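Local coordinates for protein CrmK (Actinoalloteichus sp. WH1-2216-6, PDB 5I1W) that probably oxidises a hydroxymethyl-bipyridine alcohol in caerulomycin biosynthesis, using a covalently bound FAD as an FAD-linked oxidoreductase, at residues A[202-207]-A[214-219]; A[344-349]-A[396-401]. All coordinates share one frame; numbering follows the deposited sequence.

Interaction 1: A[202-207]-A[214-219]; sequences LRSPDA and EALPRP
The guanidinium of R203 has one face covered by the methyl of A207, a residue of its own segment, whose CB stands 3.7 Å above the plane and is displaced toward the rim; farther back on the same arginine, R203 CG brushes the carbonyl of A215, 3.8 Å from A215 O. Its NE is hydrogen-bonded to the carbonyl O of G94. CG gets there by standing anti to the backbone N (chi1 175°), with the chain extended beyond it. The same A207 CB also rests on the carbonyl O of E214, at 3.5 Å.

The one direct hydrogen bond runs from S204 N to A215 O, 2.8 Å long and almost straight (169°). A215 O also takes a weaker CA-H...O contact from R203. The S204 hydroxyl fits beside P217, with S204 OG 3.4 Å from P217 CD, and a water bonded to it donates weakly to E214 O. L216 points CD2 at the backbone of R203, 3.9 Å from R203 N, while CD1 lies loosely by L202 CB.

The contact closes a short loop beyond strand 196-202, running through a type I beta turn from S204 to A207 and then helix 212-215. A215 and L216 pack on F96 of strand 95-99, L216 also on L111 of helix 104-115, and Y151 lies against S204, L216 and P217.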
# COMPACT_ATOMS: atom_id res chain seq x y z
N LEU A 202 21.54 2.11 10.15
CA LEU A 202 21.15 0.91 10.87
C LEU A 202 22.13 -0.21 10.66
O LEU A 202 22.52 -0.49 9.53
CB LEU A 202 19.80 0.41 10.37
CG LEU A 202 18.74 1.50 10.44
CD1 LEU A 202 17.50 1.14 9.63
CD2 LEU A 202 18.35 1.73 11.87
N ARG A 203 22.45 -0.90 11.75
CA ARG A 203 23.45 -1.93 11.72
C ARG A 203 23.38 -2.70 13.00
O ARG A 203 23.18 -2.09 14.04
CB ARG A 203 24.77 -1.26 11.67
CG ARG A 203 25.92 -2.17 11.75
CD ARG A 203 27.14 -1.28 11.75
NE ARG A 203 28.16 -2.04 11.14
CZ ARG A 203 28.98 -2.82 11.80
NH1 ARG A 203 28.91 -2.89 13.13
NH2 ARG A 203 29.88 -3.54 11.12
N SER A 204 23.52 -4.01 12.94
CA SER A 204 23.61 -4.80 14.19
C SER A 204 24.86 -4.45 14.98
O SER A 204 25.90 -4.32 14.41
CB SER A 204 23.62 -6.31 13.92
OG SER A 204 22.47 -6.71 13.22
N PRO A 205 24.75 -4.31 16.30
CA PRO A 205 25.94 -3.96 17.07
C PRO A 205 27.02 -5.03 17.05
O PRO A 205 28.18 -4.72 17.22
CB PRO A 205 25.39 -3.72 18.47
CG PRO A 205 24.13 -4.53 18.54
CD PRO A 205 23.56 -4.50 17.15
N ASP A 206 26.66 -6.27 16.78
CA ASP A 206 27.63 -7.35 16.63
C ASP A 206 27.80 -7.88 15.19
O ASP A 206 28.08 -9.05 14.99
CB ASP A 206 27.23 -8.47 17.59
CG ASP A 206 27.45 -8.07 19.07
OD1 ASP A 206 27.65 -6.86 19.35
OD2 ASP A 206 27.43 -8.96 19.94
N ALA A 207 27.65 -7.02 14.19
CA ALA A 207 27.84 -7.43 12.81
C ALA A 207 29.32 -7.73 12.51
O ALA A 207 30.20 -7.09 13.09
CB ALA A 207 27.34 -6.35 11.85
N GLU A 214 25.67 -9.10 5.83
CA GLU A 214 25.91 -9.35 7.25
C GLU A 214 25.62 -8.14 8.15
O GLU A 214 25.79 -8.22 9.33
CB GLU A 214 27.38 -9.73 7.46
CG GLU A 214 27.90 -10.90 6.63
CD GLU A 214 27.50 -12.26 7.21
OE1 GLU A 214 27.77 -12.56 8.41
OE2 GLU A 214 26.91 -13.05 6.43
N ALA A 215 25.25 -6.99 7.62
CA ALA A 215 25.17 -5.79 8.48
C ALA A 215 23.89 -5.73 9.34
O ALA A 215 23.86 -5.05 10.33
CB ALA A 215 25.35 -4.53 7.66
N LEU A 216 22.86 -6.47 8.97
CA LEU A 216 21.65 -6.57 9.73
C LEU A 216 21.22 -8.04 9.68
O LEU A 216 21.66 -8.78 8.82
CB LEU A 216 20.55 -5.72 9.09
CG LEU A 216 20.55 -4.23 9.30
CD1 LEU A 216 19.56 -3.50 8.40
CD2 LEU A 216 20.29 -3.95 10.74
N PRO A 217 20.32 -8.45 10.55
CA PRO A 217 19.91 -9.85 10.59
C PRO A 217 19.15 -10.32 9.37
O PRO A 217 18.36 -9.54 8.80
CB PRO A 217 18.93 -9.90 11.77
CG PRO A 217 19.14 -8.66 12.52
CD PRO A 217 19.61 -7.63 11.55
N ARG A 218 19.38 -11.59 8.99
CA ARG A 218 18.53 -12.29 8.03
C ARG A 218 17.32 -12.82 8.75
O ARG A 218 17.47 -13.55 9.71
CB ARG A 218 19.22 -13.50 7.46
CG ARG A 218 20.32 -13.14 6.49
CD ARG A 218 20.87 -14.40 5.86
NE ARG A 218 22.32 -14.25 5.79
CZ ARG A 218 22.95 -13.49 4.91
NH1 ARG A 218 22.27 -12.80 3.99
NH2 ARG A 218 24.28 -13.42 4.95
N PRO A 219 16.12 -12.47 8.29
CA PRO A 219 14.96 -13.01 9.00
C PRO A 219 14.82 -14.47 8.65
O PRO A 219 15.41 -14.92 7.65
CB PRO A 219 13.80 -12.23 8.42
CG PRO A 219 14.21 -11.97 6.99
CD PRO A 219 15.74 -11.80 7.03
O HOH W 1 23.51 -9.11 11.71

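Interaction 2: A[344-349]-A[396-401]; sequences SADLRG and RGASLK
D346 and K401 lie side by side on one face of an antiparallel sheet, and their side chains meet in a buried salt bridge. K401 NZ reaches D346 OD2 at 3.3 Å, on its syn side but 29° out of the carboxylate plane, with a longer, weak bond to OD1. The lysine chain bends at its third and fourth torsions (chi3 136°, chi4 -68°), which folds NZ back to the acid. The ammonium also makes cation-pi contacts with Y138, Y380 and Y446, of which Y138 and Y446 bind FAD; the side chain of K401 lies about 7 Å from the bound FAD. Replacing D346 by an alanine would probably leave the K401 ammonium without this carboxylate and hold it less firmly, with the tyrosine rings remaining.

Next to this pair the backbones are closely joined. L347 N gives L400 O a nearly straight bond of 2.8 Å, and L347 O receives S399 N at 2.9 Å, in the carbonyl plane, plus a weaker bond from L400 N. S399 and L400 both face L347, a classic beta bulge. The methyl of A398 closes on D346, CB to CB at 3.8 Å, whereas L347 and L400 on the other face meet only loosely, CD1 to CD1 at 4.3 Å.

The solvent side is sparser: R348 makes no hydrogen bond across, only setting its CB 3.9 Å from G397 O, and its exposed guanidinium has that oxygen near its edge at longer range.

Strand 339-347 lies between strands 400-408 and 442-444 of the large antiparallel sheet. T443 touches D346, R348 and A398, while L400 and S399 pack on helix 237-253.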
# COMPACT_ATOMS: atom_id res chain seq x y z
N SER A 344 -3.10 3.49 24.41
CA SER A 344 -2.07 2.52 24.60
C SER A 344 -1.95 2.17 26.07
O SER A 344 -2.20 3.01 26.95
CB SER A 344 -0.75 3.16 24.08
OG SER A 344 0.42 2.51 24.51
N ALA A 345 -1.57 0.93 26.35
CA ALA A 345 -1.28 0.49 27.71
C ALA A 345 -0.45 -0.78 27.63
O ALA A 345 -0.78 -1.72 26.88
CB ALA A 345 -2.57 0.20 28.48
N ASP A 346 0.65 -0.83 28.36
CA ASP A 346 1.51 -1.98 28.34
C ASP A 346 1.36 -2.79 29.60
O ASP A 346 1.09 -2.22 30.65
CB ASP A 346 2.94 -1.52 28.19
CG ASP A 346 3.18 -0.88 26.84
OD1 ASP A 346 2.25 -0.98 25.96
OD2 ASP A 346 4.27 -0.27 26.63
N LEU A 347 1.55 -4.10 29.49
CA LEU A 347 1.34 -5.02 30.61
C LEU A 347 2.57 -5.86 30.93
O LEU A 347 3.27 -6.29 30.05
CB LEU A 347 0.18 -5.95 30.30
CG LEU A 347 -1.23 -5.35 30.19
CD1 LEU A 347 -2.21 -6.40 29.70
CD2 LEU A 347 -1.70 -4.89 31.53
N ARG A 348 2.80 -6.11 32.21
CA ARG A 348 3.72 -7.16 32.64
C ARG A 348 2.97 -8.21 33.46
O ARG A 348 3.58 -9.13 33.98
CB ARG A 348 4.88 -6.59 33.45
CG ARG A 348 4.49 -5.62 34.56
CD ARG A 348 5.70 -5.19 35.42
NE ARG A 348 5.95 -6.22 36.42
CZ ARG A 348 6.76 -7.28 36.28
NH1 ARG A 348 7.50 -7.45 35.18
NH2 ARG A 348 6.85 -8.17 37.27
N GLY A 349 1.64 -8.05 33.54
CA GLY A 349 0.76 -8.94 34.29
C GLY A 349 -0.62 -9.05 33.65
O GLY A 349 -0.99 -8.25 32.81
N ARG A 396 11.67 -0.47 29.14
CA ARG A 396 11.65 -1.89 28.82
C ARG A 396 10.92 -2.65 29.88
O ARG A 396 10.53 -2.07 30.86
CB ARG A 396 13.08 -2.34 28.55
CG ARG A 396 13.31 -2.11 27.08
CD ARG A 396 14.70 -1.69 26.66
NE ARG A 396 14.92 -2.53 25.52
CZ ARG A 396 15.44 -2.22 24.35
NH1 ARG A 396 15.90 -1.02 24.06
NH2 ARG A 396 15.49 -3.20 23.47
N GLY A 397 10.66 -3.94 29.67
CA GLY A 397 9.98 -4.73 30.72
C GLY A 397 8.53 -5.20 30.56
O GLY A 397 8.09 -6.11 31.26
N ALA A 398 7.78 -4.59 29.65
CA ALA A 398 6.45 -5.09 29.32
C ALA A 398 6.62 -6.42 28.62
O ALA A 398 7.61 -6.64 27.94
CB ALA A 398 5.75 -4.10 28.41
N SER A 399 5.66 -7.32 28.82
CA SER A 399 5.59 -8.60 28.12
C SER A 399 4.57 -8.52 27.01
O SER A 399 4.49 -9.39 26.15
CB SER A 399 5.10 -9.71 29.05
OG SER A 399 5.71 -9.69 30.33
N LEU A 400 3.78 -7.47 27.01
CA LEU A 400 2.62 -7.41 26.16
C LEU A 400 2.22 -5.94 26.05
O LEU A 400 2.24 -5.22 27.02
CB LEU A 400 1.61 -8.29 26.86
CG LEU A 400 0.26 -8.72 26.40
CD1 LEU A 400 -0.37 -7.43 25.90
CD2 LEU A 400 0.28 -9.86 25.39
N LYS A 401 1.87 -5.50 24.85
CA LYS A 401 1.32 -4.21 24.61
C LYS A 401 -0.16 -4.32 24.32
O LYS A 401 -0.61 -5.34 23.83
CB LYS A 401 2.02 -3.61 23.41
CG LYS A 401 3.52 -3.50 23.67
CD LYS A 401 4.30 -2.95 22.48
CE LYS A 401 5.33 -1.91 22.91
NZ LYS A 401 4.62 -0.70 23.41

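Following the chain, interaction 1 comes first: it closes a short loop where the chain leaves strand 196-202, last of the five-stranded sheet in sequence, and passes through helix 212-215 toward strand 222-231 of the eight-stranded sheet. It thus lies at the passage from one sheet to the other. Interaction 2 opens much later and closes a longer excursion of 46 residues, containing helix 353-364 and strand 373-379, joining the end of strand 339-347 to the start of its sheet neighbour 400-408. The two are in series, neither nested nor crossing. The centres of interactions 1 and 2 are about 26 Å apart, and they do not touch; interaction 2 lies nearer the flavin.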